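Local coordinates for hypothetical protein SPy1581 (Streptococcus pyogenes, PDB 1YHF) that is of unknown function but belongs to the cupin superfamily, adopting a small beta-barrel domain of the Cupin_2 type, related to HP0902-like cupins, at residues F45-G50 with L98-A103; G69-T74 with E102-L107. All coordinates share one frame; numbering follows the deposited sequence.

Contact 1 of 2, residues F45-G50 with L98-A103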
loop_
_atom_site.group_PDB
_atom_site.type_symbol
_atom_site.label_atom_id
_atom_site.label_comp_id
_atom_site.label_asym_id
_atom_site.label_seq_id
_atom_site.Cartn_x
_atom_site.Cartn_y
_atom_site.Cartn_z
ATOM N N PHE A 45 -4.535 -1.106 -1.295
ATOM C CA PHE A 45 -5.117 0.228 -1.447
ATOM C C PHE A 45 -5.557 0.458 -2.883
ATOM O O PHE A 45 -4.989 -0.112 -3.809
ATOM C CB PHE A 45 -4.060 1.296 -1.172
ATOM C CG PHE A 45 -3.841 1.602 0.277
ATOM C CD1 PHE A 45 -4.691 2.485 0.951
ATOM C CD2 PHE A 45 -2.757 1.059 0.960
ATOM C CE1 PHE A 45 -4.472 2.813 2.298
ATOM C CE2 PHE A 45 -2.538 1.362 2.309
ATOM C CZ PHE A 45 -3.397 2.256 2.979
ATOM N N SER A 46 -6.544 1.323 -3.073
ATOM C CA SER A 46 -6.720 1.969 -4.362
ATOM C C SER A 46 -6.867 3.466 -4.103
ATOM O O SER A 46 -7.545 3.856 -3.177
ATOM C CB SER A 46 -7.962 1.431 -5.072
ATOM O OG SER A 46 -9.143 1.955 -4.499
ATOM N N LEU A 47 -6.249 4.291 -4.938
ATOM C CA LEU A 47 -6.479 5.734 -4.896
ATOM C C LEU A 47 -6.899 6.169 -6.276
ATOM O O LEU A 47 -6.250 5.792 -7.249
ATOM C CB LEU A 47 -5.203 6.473 -4.520
ATOM C CG LEU A 47 -4.679 6.475 -3.077
ATOM C CD1 LEU A 47 -4.195 5.098 -2.578
ATOM C CD2 LEU A 47 -3.555 7.496 -2.941
ATOM N N ASP A 48 -7.959 6.966 -6.381
ATOM C CA ASP A 48 -8.281 7.599 -7.659
ATOM C C ASP A 48 -7.235 8.647 -7.982
ATOM O O ASP A 48 -6.527 9.138 -7.090
ATOM C CB ASP A 48 -9.669 8.256 -7.628
ATOM C CG ASP A 48 -10.229 8.545 -9.041
ATOM O OD1 ASP A 48 -9.725 7.959 -10.029
ATOM O OD2 ASP A 48 -11.162 9.380 -9.153
ATOM N N LYS A 49 -7.146 8.985 -9.264
ATOM C CA LYS A 49 -6.270 10.036 -9.756
ATOM C C LYS A 49 -6.416 11.307 -8.920
ATOM O O LYS A 49 -7.539 11.744 -8.639
ATOM C CB LYS A 49 -6.576 10.309 -11.236
ATOM C CG LYS A 49 -5.836 11.498 -11.831
ATOM C CD LYS A 49 -5.782 11.442 -13.359
ATOM C CE LYS A 49 -7.140 11.760 -13.964
ATOM N NZ LYS A 49 -7.171 11.442 -15.428
ATOM N N GLY A 50 -5.283 11.879 -8.504
ATOM C CA GLY A 50 -5.297 13.101 -7.704
ATOM C C GLY A 50 -5.399 12.931 -6.197
ATOM O O GLY A 50 -5.257 13.902 -5.448
ATOM N N LEU A 98 2.688 9.817 -0.880
ATOM C CA LEU A 98 2.281 9.178 -2.129
ATOM C C LEU A 98 1.197 10.019 -2.816
ATOM O O LEU A 98 0.233 10.433 -2.165
ATOM C CB LEU A 98 1.769 7.736 -1.884
ATOM C CG LEU A 98 2.689 6.702 -1.171
ATOM C CD1 LEU A 98 2.628 6.784 0.371
ATOM C CD2 LEU A 98 2.403 5.280 -1.610
ATOM N N TYR A 99 1.374 10.288 -4.113
ATOM C CA TYR A 99 0.396 11.023 -4.891
ATOM C C TYR A 99 -0.030 10.197 -6.098
ATOM O O TYR A 99 0.815 9.638 -6.818
ATOM C CB TYR A 99 0.952 12.384 -5.323
ATOM C CG TYR A 99 0.054 13.150 -6.262
ATOM C CD1 TYR A 99 -1.117 13.750 -5.800
ATOM C CD2 TYR A 99 0.378 13.277 -7.612
ATOM C CE1 TYR A 99 -1.944 14.462 -6.648
ATOM C CE2 TYR A 99 -0.443 13.995 -8.475
ATOM C CZ TYR A 99 -1.597 14.587 -7.988
ATOM O OH TYR A 99 -2.420 15.274 -8.839
ATOM N N ALA A 100 -1.340 10.095 -6.302
ATOM C CA ALA A 100 -1.882 9.313 -7.410
ATOM C C ALA A 100 -1.804 10.129 -8.703
ATOM O O ALA A 100 -2.712 10.890 -9.029
ATOM C CB ALA A 100 -3.329 8.879 -7.109
ATOM N N VAL A 101 -0.694 9.997 -9.417
ATOM C CA VAL A 101 -0.551 10.614 -10.741
ATOM C C VAL A 101 -1.686 10.181 -11.673
ATOM O O VAL A 101 -2.284 11.005 -12.384
ATOM C CB VAL A 101 0.800 10.272 -11.389
ATOM C CG1 VAL A 101 0.914 10.954 -12.771
ATOM C CG2 VAL A 101 1.928 10.719 -10.494
ATOM N N GLU A 102 -1.948 8.879 -11.675
ATOM C CA GLU A 102 -3.150 8.306 -12.266
ATOM C C GLU A 102 -3.771 7.525 -11.127
ATOM O O GLU A 102 -3.119 7.327 -10.097
ATOM C CB GLU A 102 -2.809 7.326 -13.382
ATOM C CG GLU A 102 -1.763 7.789 -14.358
ATOM C CD GLU A 102 -1.390 6.703 -15.350
ATOM O OE1 GLU A 102 -1.768 5.525 -15.137
ATOM O OE2 GLU A 102 -0.698 7.023 -16.335
ATOM N N ALA A 103 -5.003 7.072 -11.303
ATOM C CA ALA A 103 -5.584 6.114 -10.365
ATOM C C ALA A 103 -4.590 4.949 -10.255
ATOM O O ALA A 103 -4.014 4.507 -11.256
ATOM C CB ALA A 103 -6.942 5.623 -10.858
#
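Strand 40-47 reaches this contact at Leu47, whose CB lies 4.0 Å from Ala100 CB. The carbonyl of Leu47 is turned to the other segment as well, and its O receives a CA-H...O contact from Ala103 CA at 3.2 Å. At Asp48 the carbonyl O presses on Ala100 CB, 3.2 Å away, while the carboxylate swings to the flank: OD1 touches Ala103 CB at 3.7 Å, and OD2 is hydrogen-bonded to the backbone N of Asp27. Lys49 lays its aliphatic part across residues 101-103, CB over the Glu102-Ala103 peptide and CG 3.6 Å from Val101 O, before the chain bends at chi3 and carries the amine away. Gly50 supplies the one hydrogen bond between the segments: its N lies 2.8 Å from Ala100 O, nearly straight at 172° and in the carbonyl plane. Gly50 O then sits 3.6 Å from Tyr99 CE1, obliquely to the ring. Ala100 centres an inverse gamma turn on the way into strand 104-111. The chemistry is thus chiefly that of backbone: one well-formed bond and close carbonyl-to-CH approaches join the exit of one sheet's strand to a turn between the two sheets.

Contact 2 of 2, residues G69-T74 with E102-L107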
loop_
_atom_site.group_PDB
_atom_site.type_symbol
_atom_site.label_atom_id
_atom_site.label_comp_id
_atom_site.label_asym_id
_atom_site.label_seq_id
_atom_site.Cartn_x
_atom_site.Cartn_y
_atom_site.Cartn_z
ATOM N N GLY A 69 -1.717 1.373 -12.679
ATOM C CA GLY A 69 -1.564 2.833 -12.719
ATOM C C GLY A 69 -0.164 3.340 -12.426
ATOM O O GLY A 69 0.832 2.666 -12.694
ATOM N N LEU A 70 -0.092 4.548 -11.878
ATOM C CA LEU A 70 1.188 5.222 -11.658
ATOM C C LEU A 70 1.125 6.054 -10.396
ATOM O O LEU A 70 0.166 6.785 -10.170
ATOM C CB LEU A 70 1.547 6.128 -12.859
ATOM C CG LEU A 70 2.884 6.887 -12.804
ATOM C CD1 LEU A 70 4.062 5.923 -12.902
ATOM C CD2 LEU A 70 2.993 7.936 -13.907
ATOM N N ALA A 71 2.160 5.962 -9.580
ATOM C CA ALA A 71 2.160 6.640 -8.302
ATOM C C ALA A 71 3.424 7.450 -8.202
ATOM O O ALA A 71 4.477 7.000 -8.633
ATOM C CB ALA A 71 2.086 5.624 -7.137
ATOM N N GLU A 72 3.314 8.642 -7.627
ATOM C CA GLU A 72 4.471 9.448 -7.313
ATOM C C GLU A 72 4.783 9.334 -5.842
ATOM O O GLU A 72 3.975 9.704 -4.972
ATOM C CB GLU A 72 4.247 10.895 -7.680
ATOM C CG GLU A 72 5.492 11.745 -7.605
ATOM C CD GLU A 72 5.244 13.114 -8.208
ATOM O OE1 GLU A 72 4.402 13.858 -7.658
ATOM O OE2 GLU A 72 5.867 13.437 -9.241
ATOM N N ILE A 73 5.967 8.800 -5.581
ATOM C CA ILE A 73 6.404 8.535 -4.241
ATOM C C ILE A 73 7.511 9.512 -3.881
ATOM O O ILE A 73 8.447 9.714 -4.630
ATOM C CB ILE A 73 6.784 7.033 -4.082
ATOM C CG1 ILE A 73 5.531 6.190 -4.413
ATOM C CG2 ILE A 73 7.405 6.752 -2.705
ATOM C CD1 ILE A 73 5.586 4.765 -4.043
ATOM N N THR A 74 7.352 10.143 -2.732
ATOM C CA THR A 74 8.364 11.034 -2.184
ATOM C C THR A 74 8.970 10.348 -0.990
ATOM O O THR A 74 8.246 9.826 -0.138
ATOM C CB THR A 74 7.733 12.360 -1.707
ATOM O OG1 THR A 74 6.987 12.924 -2.786
ATOM C CG2 THR A 74 8.799 13.339 -1.257
ATOM N N GLU A 102 -1.948 8.879 -11.675
ATOM C CA GLU A 102 -3.150 8.306 -12.266
ATOM C C GLU A 102 -3.771 7.525 -11.127
ATOM O O GLU A 102 -3.119 7.327 -10.097
ATOM C CB GLU A 102 -2.809 7.326 -13.382
ATOM C CG GLU A 102 -1.763 7.789 -14.358
ATOM C CD GLU A 102 -1.390 6.703 -15.350
ATOM O OE1 GLU A 102 -1.768 5.525 -15.137
ATOM O OE2 GLU A 102 -0.698 7.023 -16.335
ATOM N N ALA A 103 -5.003 7.072 -11.303
ATOM C CA ALA A 103 -5.584 6.114 -10.365
ATOM C C ALA A 103 -4.590 4.949 -10.255
ATOM O O ALA A 103 -4.014 4.507 -11.256
ATOM C CB ALA A 103 -6.942 5.623 -10.858
ATOM N N PHE A 104 -4.337 4.494 -9.038
ATOM C CA PHE A 104 -3.458 3.354 -8.877
ATOM C C PHE A 104 -3.940 2.439 -7.756
ATOM O O PHE A 104 -4.758 2.848 -6.915
ATOM C CB PHE A 104 -1.994 3.810 -8.715
ATOM C CG PHE A 104 -1.633 4.335 -7.334
ATOM C CD1 PHE A 104 -1.218 3.462 -6.328
ATOM C CD2 PHE A 104 -1.643 5.706 -7.061
ATOM C CE1 PHE A 104 -0.847 3.933 -5.057
ATOM C CE2 PHE A 104 -1.279 6.191 -5.795
ATOM C CZ PHE A 104 -0.882 5.290 -4.784
ATOM N N GLN A 105 -3.451 1.197 -7.790
ATOM C CA GLN A 105 -3.687 0.189 -6.745
ATOM C C GLN A 105 -2.322 -0.311 -6.324
ATOM O O GLN A 105 -1.413 -0.426 -7.178
ATOM C CB GLN A 105 -4.522 -0.970 -7.291
ATOM C CG GLN A 105 -5.966 -0.581 -7.597
ATOM C CD GLN A 105 -6.568 -1.445 -8.651
ATOM O OE1 GLN A 105 -5.969 -1.652 -9.708
ATOM N NE2 GLN A 105 -7.737 -1.978 -8.379
HETATM N N MSE A 106 -2.167 -0.581 -5.024
HETATM C CA MSE A 106 -0.903 -1.040 -4.461
HETATM C C MSE A 106 -1.049 -2.052 -3.338
HETATM O O MSE A 106 -2.069 -2.087 -2.634
HETATM C CB MSE A 106 -0.090 0.144 -3.916
HETATM C CG MSE A 106 -0.761 0.918 -2.819
HETATM SE SE MSE A 106 0.594 2.020 -1.877
HETATM C CE MSE A 106 -0.598 3.143 -0.939
ATOM N N LEU A 107 -0.026 -2.885 -3.190
ATOM C CA LEU A 107 0.102 -3.700 -2.004
ATOM C C LEU A 107 1.154 -2.991 -1.149
ATOM O O LEU A 107 2.230 -2.655 -1.630
ATOM C CB LEU A 107 0.547 -5.131 -2.349
ATOM C CG LEU A 107 0.877 -6.011 -1.135
ATOM C CD1 LEU A 107 -0.358 -6.325 -0.251
ATOM C CD2 LEU A 107 1.524 -7.298 -1.619
#
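Phe104 carries the aromatic part of this contact, and its side chain runs from the backbone of strand 104-111 in between the two sheets. CB stands 3.8 Å from Leu70 N. From there CG takes the crowded position between the backbone N and the carbonyl carbon (chi1 78°), which turns one ring face to Ala71 of strand 70-75. CD2 passes Leu70 O obliquely, and CE2 comes to 3.7 Å from Ala71 CB. CZ, at the tip, is hardly farther from that methyl, because Ala71 CB sits over the middle of the ring face, 3.6 Å from the centroid and 8° off the normal, a CH-pi contact. Glu102 O and Met106 SE, the latter from selenomethionine, lie at the ring edge in its plane. Ile66 of strand 61-68 touches both Phe104 and Ala71.

Nearer the surface, the Glu102 side chain extends across Leu70, with CD 3.9 Å from Leu70 CB and OE1 close to Gly69 CA. Glu102 N makes a straight but weak hydrogen bond to Leu70 O, 3.3 Å long. Gly69, at positive phi, brings its CA to 3.3 Å from Ala103 O in a CA-H...O contact; a CB there would clash with that same oxygen. The segments thus meet methyl on ring inside, while near the chain turns weak backbone contacts and Leu70 against Glu102 close the edge between the barrel's two sheets.

In the fold
The two contacts are centred about 5 Å apart, on the same side of the chain's centre, and share Glu102 and Ala103, the connection by which strand 96-100 of the four-stranded sheet leads into strand 104-111 of the five-stranded one. Along the chain, 45-50 comes first, then 69-74, and both end on 98-107. Sheet pairing ties them further: strands 40-47 and 104-111 are antiparallel neighbours, with Leu47 N probably hydrogen-bonded to Phe104 O, and so are 96-100 and 70-75, where Tyr99 N probably bonds to Glu72 O. Contacts 1 and 2 thus join the two antiparallel sheets of the cupin barrel around one shared crossing.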